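Local coordinates for protein 3-hydroxyisobutyryl-CoA hydrolase (Mycobacterium thermoresistibile, PDB 4HDT) that probably hydrolyses 3-hydroxy-2-methylpropanoyl-CoA to 3-hydroxy-2-methylpropanoate and free coenzyme A, as a member of the crotonase superfamily, at residues M41-R44 with L45-E49; D72-A75 with I76-A80; R130-T133 with D134-M138; A262-P266 with I267-V271. All coordinates share one frame; numbering follows the deposited sequence.

Interaction 1. Residues M41-R44 with L45-E49; sequences MAER and LAAWE. With ZN (zinc ion), chain B.
Arg-44 and Trp-48 meet one turn apart on helix 35-49, the connecting helix of the beta-alpha-beta unit that joins strands 19-24 and 56-61. The methylene of Arg-44 sits squarely over the indole: CB is 3.9 Å from the centroid of the six-membered ring of Trp-48, in a CH-pi contact. With CG beside its own backbone N (chi1 -72°) and bends at chi2 and chi3, the arginine chain folds over to Glu-43. It grips that carboxylate side-on, with Arg-44 NE to Glu-43 OE1 at 2.8 Å and Arg-44 NH1 to Glu-43 OE2 at 2.9 Å. The CB of Ala-47 covers one face of the guanidinium, 3.4 Å from Arg-44 NH1. Guanidinium and indole planes stand 74° apart, and a single water bridges them, accepting from both Arg-44 NH2 and Trp-48 NE1. Backbone bonds such as Trp-48 N to Arg-44 O, 2.9 Å, hold the turn. At the end of the stretch Glu-49 OE2 binds, at 1.9 Å, a zinc ion that His-100 and Glu-351 also bind. Met-41 and Leu-45 pack on Leu-97 of helix 85-103, while Trp-48 lies against Val-13 and Val-15 of strand 11-16 and Val-57 of strand 56-61.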
loop_
_atom_site.group_PDB
_atom_site.type_symbol
_atom_site.label_atom_id
_atom_site.label_comp_id
_atom_site.label_asym_id
_atom_site.label_seq_id
_atom_site.Cartn_x
_atom_site.Cartn_y
_atom_site.Cartn_z
ATOM N N MET A 41 -5.691 14.532 7.411
ATOM C CA MET A 41 -6.716 13.572 6.994
ATOM C C MET A 41 -7.413 13.008 8.217
ATOM O O MET A 41 -8.629 12.931 8.257
ATOM C CB MET A 41 -6.138 12.432 6.167
ATOM C CG MET A 41 -5.712 12.863 4.777
ATOM S SD MET A 41 -5.047 11.501 3.774
ATOM C CE MET A 41 -6.455 10.434 3.620
ATOM N N ALA A 42 -6.616 12.597 9.186
ATOM C CA ALA A 42 -7.161 11.936 10.374
ATOM C C ALA A 42 -8.093 12.874 11.123
ATOM O O ALA A 42 -9.179 12.459 11.596
ATOM C CB ALA A 42 -6.052 11.469 11.292
ATOM N N GLU A 43 -7.679 14.131 11.294
ATOM C CA GLU A 43 -8.479 15.048 12.049
ATOM C C GLU A 43 -9.811 15.347 11.337
ATOM O O GLU A 43 -10.838 15.480 11.998
ATOM C CB GLU A 43 -7.650 16.315 12.339
ATOM C CG GLU A 43 -8.319 17.322 13.242
ATOM C CD GLU A 43 -9.313 18.223 12.541
ATOM O OE1 GLU A 43 -9.183 18.510 11.327
ATOM O OE2 GLU A 43 -10.215 18.714 13.237
ATOM N N ARG A 44 -9.773 15.522 10.022
ATOM C CA ARG A 44 -10.985 15.741 9.238
ATOM C C ARG A 44 -11.922 14.543 9.236
ATOM O O ARG A 44 -13.149 14.709 9.411
ATOM C CB ARG A 44 -10.694 16.191 7.804
ATOM C CG ARG A 44 -10.187 17.627 7.731
ATOM C CD ARG A 44 -11.254 18.643 8.167
ATOM N NE ARG A 44 -11.280 18.967 9.589
ATOM C CZ ARG A 44 -12.241 19.682 10.193
ATOM N NH1 ARG A 44 -12.166 19.945 11.489
ATOM N NH2 ARG A 44 -13.307 20.139 9.511
ATOM N N LEU A 45 -11.376 13.331 9.105
ATOM C CA LEU A 45 -12.242 12.165 9.238
ATOM C C LEU A 45 -12.915 12.128 10.606
ATOM O O LEU A 45 -14.111 11.797 10.727
ATOM C CB LEU A 45 -11.461 10.869 9.047
ATOM C CG LEU A 45 -10.996 10.622 7.632
ATOM C CD1 LEU A 45 -10.325 9.270 7.653
ATOM C CD2 LEU A 45 -12.160 10.599 6.657
ATOM N N ALA A 46 -12.159 12.447 11.654
ATOM C CA ALA A 46 -12.768 12.484 12.988
ATOM C C ALA A 46 -13.852 13.560 13.112
ATOM O O ALA A 46 -14.937 13.326 13.718
ATOM C CB ALA A 46 -11.688 12.704 14.045
ATOM N N ALA A 47 -13.563 14.757 12.613
ATOM C CA ALA A 47 -14.512 15.857 12.698
ATOM C C ALA A 47 -15.784 15.620 11.901
ATOM O O ALA A 47 -16.871 15.991 12.337
ATOM C CB ALA A 47 -13.867 17.149 12.250
ATOM N N TRP A 48 -15.660 14.966 10.748
ATOM C CA TRP A 48 -16.798 14.750 9.877
ATOM C C TRP A 48 -17.646 13.543 10.270
ATOM O O TRP A 48 -18.791 13.402 9.810
ATOM C CB TRP A 48 -16.326 14.533 8.452
ATOM C CG TRP A 48 -15.756 15.744 7.795
ATOM C CD1 TRP A 48 -16.045 17.065 8.087
ATOM C CD2 TRP A 48 -14.841 15.775 6.698
ATOM N NE1 TRP A 48 -15.340 17.897 7.243
ATOM C CE2 TRP A 48 -14.620 17.131 6.371
ATOM C CE3 TRP A 48 -14.202 14.791 5.953
ATOM C CZ2 TRP A 48 -13.764 17.513 5.324
ATOM C CZ3 TRP A 48 -13.373 15.168 4.940
ATOM C CH2 TRP A 48 -13.167 16.518 4.628
ATOM N N GLU A 49 -17.080 12.667 11.082
ATOM C CA GLU A 49 -17.726 11.362 11.346
ATOM C C GLU A 49 -19.161 11.493 11.875
ATOM O O GLU A 49 -20.072 10.749 11.424
ATOM C CB GLU A 49 -16.887 10.563 12.320
ATOM C CG GLU A 49 -17.308 9.092 12.469
ATOM C CD GLU A 49 -16.227 8.232 13.088
ATOM O OE1 GLU A 49 -15.209 8.785 13.557
ATOM O OE2 GLU A 49 -16.366 6.976 13.123
HETATM ZN ZN ZN B . -14.703 6.199 13.705
HETATM O O HOH W 1 -14.314 20.686 6.947
#

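Interaction 2. Residues D72-A75 with I76-A80; sequences DVVA and IYHSA. With ZN (zinc ion), chain E.
Residues 72-75 run straight into 76-80 as the first turns of helix 73-81, where Tyr-77 N, His-78 N and Ser-79 N bond to the carbonyls of Val-73, Val-74 and Ala-75 four residues back. Asp-72 precedes the helix as its N-cap. Its OD1 accepts from Ala-75 N at 3.2 Å, the amide lying 40° out of the carboxylate plane, and its OD2 makes a salt bridge with Arg-26, so the cap itself is held in place from outside. On the exposed side Val-74 and His-78, one turn apart, run alongside each other in the same direction. Val-74 CG1, trans to its backbone N (chi1 175°), comes over the face of the imidazole, 3.9 Å from the centroid of the His-78 ring and 28° off the ring normal. Val-74 O also lies over a face of that ring, 3.4 Å from His-78 CG. His-78 ND1 binds a zinc ion at 2.1 Å. Ile-76 packs on Ala-87 and Trp-91 of helix 85-103, and Ser-79 OG bonds to Ala-87 N. The arrangement is a classic aspartate N-cap on a short surface helix, followed one and a half turns on by a surface histidine that carries zinc.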
loop_
_atom_site.group_PDB
_atom_site.type_symbol
_atom_site.label_atom_id
_atom_site.label_comp_id
_atom_site.label_asym_id
_atom_site.label_seq_id
_atom_site.Cartn_x
_atom_site.Cartn_y
_atom_site.Cartn_z
ATOM N N ASP A 72 6.628 9.947 2.185
ATOM C CA ASP A 72 7.851 10.657 1.903
ATOM C C ASP A 72 9.056 9.875 2.447
ATOM O O ASP A 72 9.271 9.778 3.665
ATOM C CB ASP A 72 7.762 12.064 2.491
ATOM C CG ASP A 72 8.954 12.921 2.147
ATOM O OD1 ASP A 72 10.073 12.415 2.239
ATOM O OD2 ASP A 72 8.755 14.107 1.826
ATOM N N VAL A 73 9.812 9.256 1.532
ATOM C CA VAL A 73 10.932 8.371 1.920
ATOM C C VAL A 73 12.150 9.086 2.479
ATOM O O VAL A 73 12.889 8.482 3.252
ATOM C CB VAL A 73 11.412 7.427 0.772
ATOM C CG1 VAL A 73 10.317 6.421 0.458
ATOM C CG2 VAL A 73 11.858 8.226 -0.454
ATOM N N VAL A 74 12.373 10.346 2.068
ATOM C CA VAL A 74 13.477 11.166 2.566
ATOM C C VAL A 74 13.370 11.320 4.086
ATOM O O VAL A 74 14.364 11.253 4.812
ATOM C CB VAL A 74 13.493 12.581 1.916
ATOM C CG1 VAL A 74 14.566 13.459 2.534
ATOM C CG2 VAL A 74 13.686 12.496 0.397
ATOM N N ALA A 75 12.159 11.564 4.569
ATOM C CA ALA A 75 11.964 11.775 5.997
ATOM C C ALA A 75 12.214 10.491 6.814
ATOM O O ALA A 75 12.751 10.544 7.942
ATOM C CB ALA A 75 10.554 12.302 6.219
ATOM N N ILE A 76 11.829 9.339 6.268
ATOM C CA ILE A 76 12.057 8.060 6.947
ATOM C C ILE A 76 13.562 7.816 6.994
ATOM O O ILE A 76 14.105 7.372 8.002
ATOM C CB ILE A 76 11.330 6.889 6.234
ATOM C CG1 ILE A 76 9.810 7.126 6.274
ATOM C CG2 ILE A 76 11.723 5.562 6.859
ATOM C CD1 ILE A 76 9.211 7.043 7.661
ATOM N N TYR A 77 14.228 8.145 5.901
ATOM C CA TYR A 77 15.674 7.968 5.799
ATOM C C TYR A 77 16.378 8.809 6.848
ATOM O O TYR A 77 17.188 8.294 7.628
ATOM C CB TYR A 77 16.104 8.319 4.373
ATOM C CG TYR A 77 17.603 8.345 4.071
ATOM C CD1 TYR A 77 18.362 7.178 4.105
ATOM C CD2 TYR A 77 18.212 9.515 3.654
ATOM C CE1 TYR A 77 19.703 7.180 3.787
ATOM C CE2 TYR A 77 19.556 9.549 3.352
ATOM C CZ TYR A 77 20.297 8.379 3.409
ATOM O OH TYR A 77 21.632 8.415 3.098
ATOM N N HIS A 78 16.048 10.090 6.921
ATOM C CA HIS A 78 16.687 10.929 7.943
ATOM C C HIS A 78 16.408 10.443 9.361
ATOM O O HIS A 78 17.286 10.515 10.234
ATOM C CB HIS A 78 16.290 12.390 7.759
ATOM C CG HIS A 78 16.814 12.985 6.485
ATOM N ND1 HIS A 78 16.438 14.227 6.034
ATOM C CD2 HIS A 78 17.658 12.487 5.547
ATOM C CE1 HIS A 78 17.035 14.482 4.886
ATOM N NE2 HIS A 78 17.772 13.435 4.562
ATOM N N SER A 79 15.191 9.936 9.606
ATOM C CA SER A 79 14.877 9.425 10.936
ATOM C C SER A 79 15.630 8.141 11.298
ATOM O O SER A 79 16.101 7.968 12.417
ATOM C CB SER A 79 13.353 9.204 11.068
ATOM O OG SER A 79 13.003 8.825 12.378
ATOM N N ALA A 80 15.717 7.229 10.340
ATOM C CA ALA A 80 16.425 5.961 10.542
ATOM C C ALA A 80 17.896 6.182 10.829
ATOM O O ALA A 80 18.483 5.433 11.594
ATOM C CB ALA A 80 16.262 5.045 9.332
HETATM ZN ZN ZN E . 15.183 15.716 6.724
#

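Interaction 3. Residues R130-T133 with D134-M138; sequences RVVT and DTTKM
The chain leaves strand 129-132 and folds through a type I beta turn, Thr-133 to Thr-136, into strand 137-139, the turn's own bond from Thr-136 N to Thr-133 O being weak at 3.3 Å. Threonine hydroxyls do much of the holding. Thr-133 OG1, set between its backbone N and carbonyl carbon (chi1 72°), accepts from Thr-135 N at 3.0 Å, which makes an ST turn within the beta turn; the same oxygen is hydrogen-bonded to Asp-113. Back across the turn, Thr-136 OG1 accepts from Thr-133 N at 2.8 Å in an almost straight bond (173°), and it is also hydrogen-bonded to the carbonyl of Met-112. One buried hydroxyl thus ties the turn to the end of strand 108-112, while Asp-134 at the corner of the turn is exposed. Beside it the apolar parts close up: Val-132 crosses Thr-136 at about a right angle, with Val-132 CG1 3.9 Å from Thr-136 CG2. That same CG1 of Val-132 also touches Met-138 CE at 3.9 Å, the methionine bending back at chi3 to reach it. Asp-134 OD1 is bonded to the amide of His-192, a zinc ligand. Val-132 and Met-138 pack on Met-112 of strand 108-112 and against helix 177-183, and Thr-133 touches Ile-195 of helix 195-205.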
loop_
_atom_site.group_PDB
_atom_site.type_symbol
_atom_site.label_atom_id
_atom_site.label_comp_id
_atom_site.label_asym_id
_atom_site.label_seq_id
_atom_site.Cartn_x
_atom_site.Cartn_y
_atom_site.Cartn_z
ATOM N N ARG A 130 -13.823 2.087 -3.860
ATOM C CA ARG A 130 -12.441 2.206 -4.335
ATOM C C ARG A 130 -12.421 2.163 -5.847
ATOM O O ARG A 130 -12.814 1.160 -6.440
ATOM C CB ARG A 130 -11.615 1.063 -3.772
ATOM C CG ARG A 130 -11.558 1.058 -2.223
ATOM C CD ARG A 130 -10.951 -0.187 -1.639
ATOM N NE ARG A 130 -11.718 -1.382 -2.014
ATOM C CZ ARG A 130 -11.259 -2.618 -1.858
ATOM N NH1 ARG A 130 -10.091 -2.826 -1.270
ATOM N NH2 ARG A 130 -11.963 -3.663 -2.286
ATOM N N VAL A 131 -12.011 3.271 -6.426
ATOM C CA VAL A 131 -12.080 3.455 -7.901
ATOM C C VAL A 131 -10.668 3.444 -8.489
ATOM O O VAL A 131 -9.748 4.131 -7.978
ATOM C CB VAL A 131 -12.761 4.785 -8.254
ATOM C CG1 VAL A 131 -12.794 5.004 -9.758
ATOM C CG2 VAL A 131 -14.180 4.857 -7.642
ATOM N N VAL A 132 -10.479 2.622 -9.508
ATOM C CA VAL A 132 -9.242 2.632 -10.299
ATOM C C VAL A 132 -9.572 2.959 -11.734
ATOM O O VAL A 132 -10.742 3.004 -12.124
ATOM C CB VAL A 132 -8.470 1.291 -10.210
ATOM C CG1 VAL A 132 -7.825 1.108 -8.836
ATOM C CG2 VAL A 132 -9.395 0.123 -10.510
ATOM N N THR A 133 -8.540 3.260 -12.534
ATOM C CA THR A 133 -8.754 3.743 -13.886
ATOM C C THR A 133 -7.850 2.989 -14.861
ATOM O O THR A 133 -7.099 2.090 -14.453
ATOM C CB THR A 133 -8.389 5.243 -14.021
ATOM O OG1 THR A 133 -6.940 5.386 -13.966
ATOM C CG2 THR A 133 -9.026 6.086 -12.933
ATOM N N ASP A 134 -7.878 3.400 -16.125
ATOM C CA ASP A 134 -7.025 2.797 -17.116
ATOM C C ASP A 134 -5.550 3.236 -17.029
ATOM O O ASP A 134 -4.723 2.733 -17.817
ATOM C CB ASP A 134 -7.567 3.006 -18.523
ATOM C CG ASP A 134 -7.884 4.441 -18.847
ATOM O OD1 ASP A 134 -7.838 5.284 -17.930
ATOM O OD2 ASP A 134 -8.189 4.732 -20.034
ATOM N N THR A 135 -5.240 4.192 -16.155
ATOM C CA THR A 135 -3.839 4.617 -15.958
ATOM C C THR A 135 -3.288 4.123 -14.644
ATOM O O THR A 135 -2.110 4.368 -14.330
ATOM C CB THR A 135 -3.692 6.157 -15.997
ATOM O OG1 THR A 135 -4.369 6.711 -14.841
ATOM C CG2 THR A 135 -4.278 6.709 -17.309
ATOM N N THR A 136 -4.135 3.492 -13.806
ATOM C CA THR A 136 -3.653 2.997 -12.521
ATOM C C THR A 136 -2.407 2.105 -12.639
ATOM O O THR A 136 -2.383 1.146 -13.449
ATOM C CB THR A 136 -4.791 2.258 -11.784
ATOM O OG1 THR A 136 -5.886 3.183 -11.584
ATOM C CG2 THR A 136 -4.310 1.638 -10.454
ATOM N N LYS A 137 -1.373 2.463 -11.870
ATOM C CA LYS A 137 -0.149 1.668 -11.702
ATOM C C LYS A 137 0.037 1.537 -10.210
ATOM O O LYS A 137 0.539 2.461 -9.546
ATOM C CB LYS A 137 1.051 2.314 -12.418
ATOM C CG LYS A 137 0.800 2.336 -13.933
ATOM C CD LYS A 137 1.971 2.825 -14.740
ATOM C CE LYS A 137 1.653 2.821 -16.235
ATOM N NZ LYS A 137 0.716 3.939 -16.653
ATOM N N MET A 138 -0.410 0.391 -9.675
ATOM C CA MET A 138 -0.467 0.174 -8.225
ATOM C C MET A 138 0.611 -0.793 -7.817
ATOM O O MET A 138 0.890 -1.750 -8.522
ATOM C CB MET A 138 -1.858 -0.341 -7.816
ATOM C CG MET A 138 -2.099 -0.394 -6.302
ATOM S SD MET A 138 -3.791 -0.839 -5.828
ATOM C CE MET A 138 -4.756 0.505 -6.440
#

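Interaction 4. Residues A262-P266 with I267-V271; sequences ATRSP and IALSV
The carbonyl of Pro-266 is approached from opposite faces of its plane by two donors of one residue, Ser-270. The hydroxyl comes from above one face, Ser-270 OG to Pro-266 O at 2.8 Å and 36° out of plane; from the other side Ser-270 N reaches Pro-266 O at 3.0 Å, tilted by 22°. The serine turns back on its own helix: OG stands beside the backbone N (chi1 -56°), which lets the hydroxyl double the ordinary helical bond. Ser-265, just before Pro-266, is the N-cap of helix 266-279. Its OG accepts from Ala-268 N at 3.1 Å, lies 3.4 Å from Ala-268 CB, and is also hydrogen-bonded to Asp-304. Ile-267 CG2 closes in on this oxygen too, 3.5 Å from Ser-265 OG. Leu-269 leans back over the cap: its N bonds to Ser-265 O, and Leu-269 CD1 rests 3.8 Å from Arg-264 CB, whereas the guanidinium goes on to the carbonyl of Thr-171. This is a serine-capped helix start with proline in the first turn. It follows the loop after helix 252-261, with Ile-267 and Ser-270 packed against helix 332-336 and Val-271 touching Tyr-338.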
loop_
_atom_site.group_PDB
_atom_site.type_symbol
_atom_site.label_atom_id
_atom_site.label_comp_id
_atom_site.label_asym_id
_atom_site.label_seq_id
_atom_site.Cartn_x
_atom_site.Cartn_y
_atom_site.Cartn_z
ATOM N N ALA A 262 15.200 -11.258 -7.358
ATOM C CA ALA A 262 16.581 -11.451 -7.069
ATOM C C ALA A 262 17.302 -10.133 -6.898
ATOM O O ALA A 262 18.402 -10.129 -6.382
ATOM C CB ALA A 262 17.215 -12.294 -8.165
ATOM N N THR A 263 16.703 -9.019 -7.317
ATOM C CA THR A 263 17.277 -7.691 -7.037
ATOM C C THR A 263 16.887 -7.101 -5.678
ATOM O O THR A 263 17.432 -6.055 -5.302
ATOM C CB THR A 263 16.869 -6.628 -8.086
ATOM O OG1 THR A 263 15.467 -6.293 -7.970
ATOM C CG2 THR A 263 17.265 -7.073 -9.525
ATOM N N ARG A 264 15.980 -7.745 -4.955
ATOM C CA ARG A 264 15.393 -7.151 -3.763
ATOM C C ARG A 264 16.175 -7.556 -2.545
ATOM O O ARG A 264 17.017 -8.473 -2.576
ATOM C CB ARG A 264 13.920 -7.564 -3.621
ATOM C CG ARG A 264 13.015 -7.315 -4.793
ATOM C CD ARG A 264 13.128 -5.910 -5.305
ATOM N NE ARG A 264 12.038 -5.578 -6.198
ATOM C CZ ARG A 264 11.915 -4.411 -6.827
ATOM N NH1 ARG A 264 12.864 -3.479 -6.758
ATOM N NH2 ARG A 264 10.857 -4.167 -7.566
ATOM N N SER A 265 15.967 -6.810 -1.457
ATOM C CA SER A 265 16.674 -7.089 -0.218
ATOM C C SER A 265 16.377 -8.489 0.289
ATOM O O SER A 265 15.186 -8.789 0.522
ATOM C CB SER A 265 16.251 -6.046 0.841
ATOM O OG SER A 265 16.502 -6.481 2.153
ATOM N N PRO A 266 17.411 -9.347 0.502
ATOM C CA PRO A 266 17.123 -10.698 1.055
ATOM C C PRO A 266 16.362 -10.720 2.377
ATOM O O PRO A 266 15.369 -11.428 2.498
ATOM C CB PRO A 266 18.508 -11.335 1.175
ATOM C CG PRO A 266 19.249 -10.727 0.009
ATOM C CD PRO A 266 18.793 -9.275 -0.010
ATOM N N ILE A 267 16.759 -9.879 3.340
ATOM C CA ILE A 267 16.064 -9.876 4.620
ATOM C C ILE A 267 14.642 -9.328 4.452
ATOM O O ILE A 267 13.698 -9.917 4.965
ATOM C CB ILE A 267 16.848 -9.150 5.735
ATOM C CG1 ILE A 267 16.191 -9.366 7.102
ATOM C CG2 ILE A 267 16.978 -7.663 5.428
ATOM C CD1 ILE A 267 16.086 -10.809 7.539
ATOM N N ALA A 268 14.473 -8.284 3.656
ATOM C CA ALA A 268 13.118 -7.730 3.450
ATOM C C ALA A 268 12.176 -8.749 2.756
ATOM O O ALA A 268 11.030 -8.883 3.138
ATOM C CB ALA A 268 13.170 -6.429 2.685
ATOM N N LEU A 269 12.696 -9.448 1.764
ATOM C CA LEU A 269 11.949 -10.504 1.067
ATOM C C LEU A 269 11.493 -11.547 2.069
ATOM O O LEU A 269 10.328 -11.941 2.052
ATOM C CB LEU A 269 12.799 -11.213 -0.000
ATOM C CG LEU A 269 13.001 -10.413 -1.283
ATOM C CD1 LEU A 269 14.193 -10.994 -2.064
ATOM C CD2 LEU A 269 11.718 -10.284 -2.110
ATOM N N SER A 270 12.417 -11.967 2.928
ATOM C CA SER A 270 12.160 -13.047 3.891
ATOM C C SER A 270 11.117 -12.618 4.913
ATOM O O SER A 270 10.235 -13.387 5.289
ATOM C CB SER A 270 13.454 -13.470 4.573
ATOM O OG SER A 270 14.445 -13.846 3.618
ATOM N N VAL A 271 11.233 -11.389 5.369
ATOM C CA VAL A 271 10.291 -10.888 6.365
ATOM C C VAL A 271 8.921 -10.673 5.706
ATOM O O VAL A 271 7.872 -10.901 6.328
ATOM C CB VAL A 271 10.818 -9.634 7.055
ATOM C CG1 VAL A 271 9.782 -9.067 8.007
ATOM C CG2 VAL A 271 12.127 -9.908 7.807
#

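All four are local contacts, each between residues a few positions apart, and none touches another. Interactions 3 and 4 are the buried ones; interaction 1 is partly buried and interaction 2 lies at the surface. Interactions 2 and 4 share a design, a helix start capped by a side chain, but aspartate serves in the first and serine in the second. Interaction 1 sits further along a helix and adds a salt bridge and an indole, whereas interaction 3 is a turn between strands of two different sheets, stitched by threonines. Interactions 1 and 2 each carry a zinc ligand, and interaction 3 borders one. Interaction 4 lies away from the metal sites, on the opposite side of the chain's centre from interaction 1.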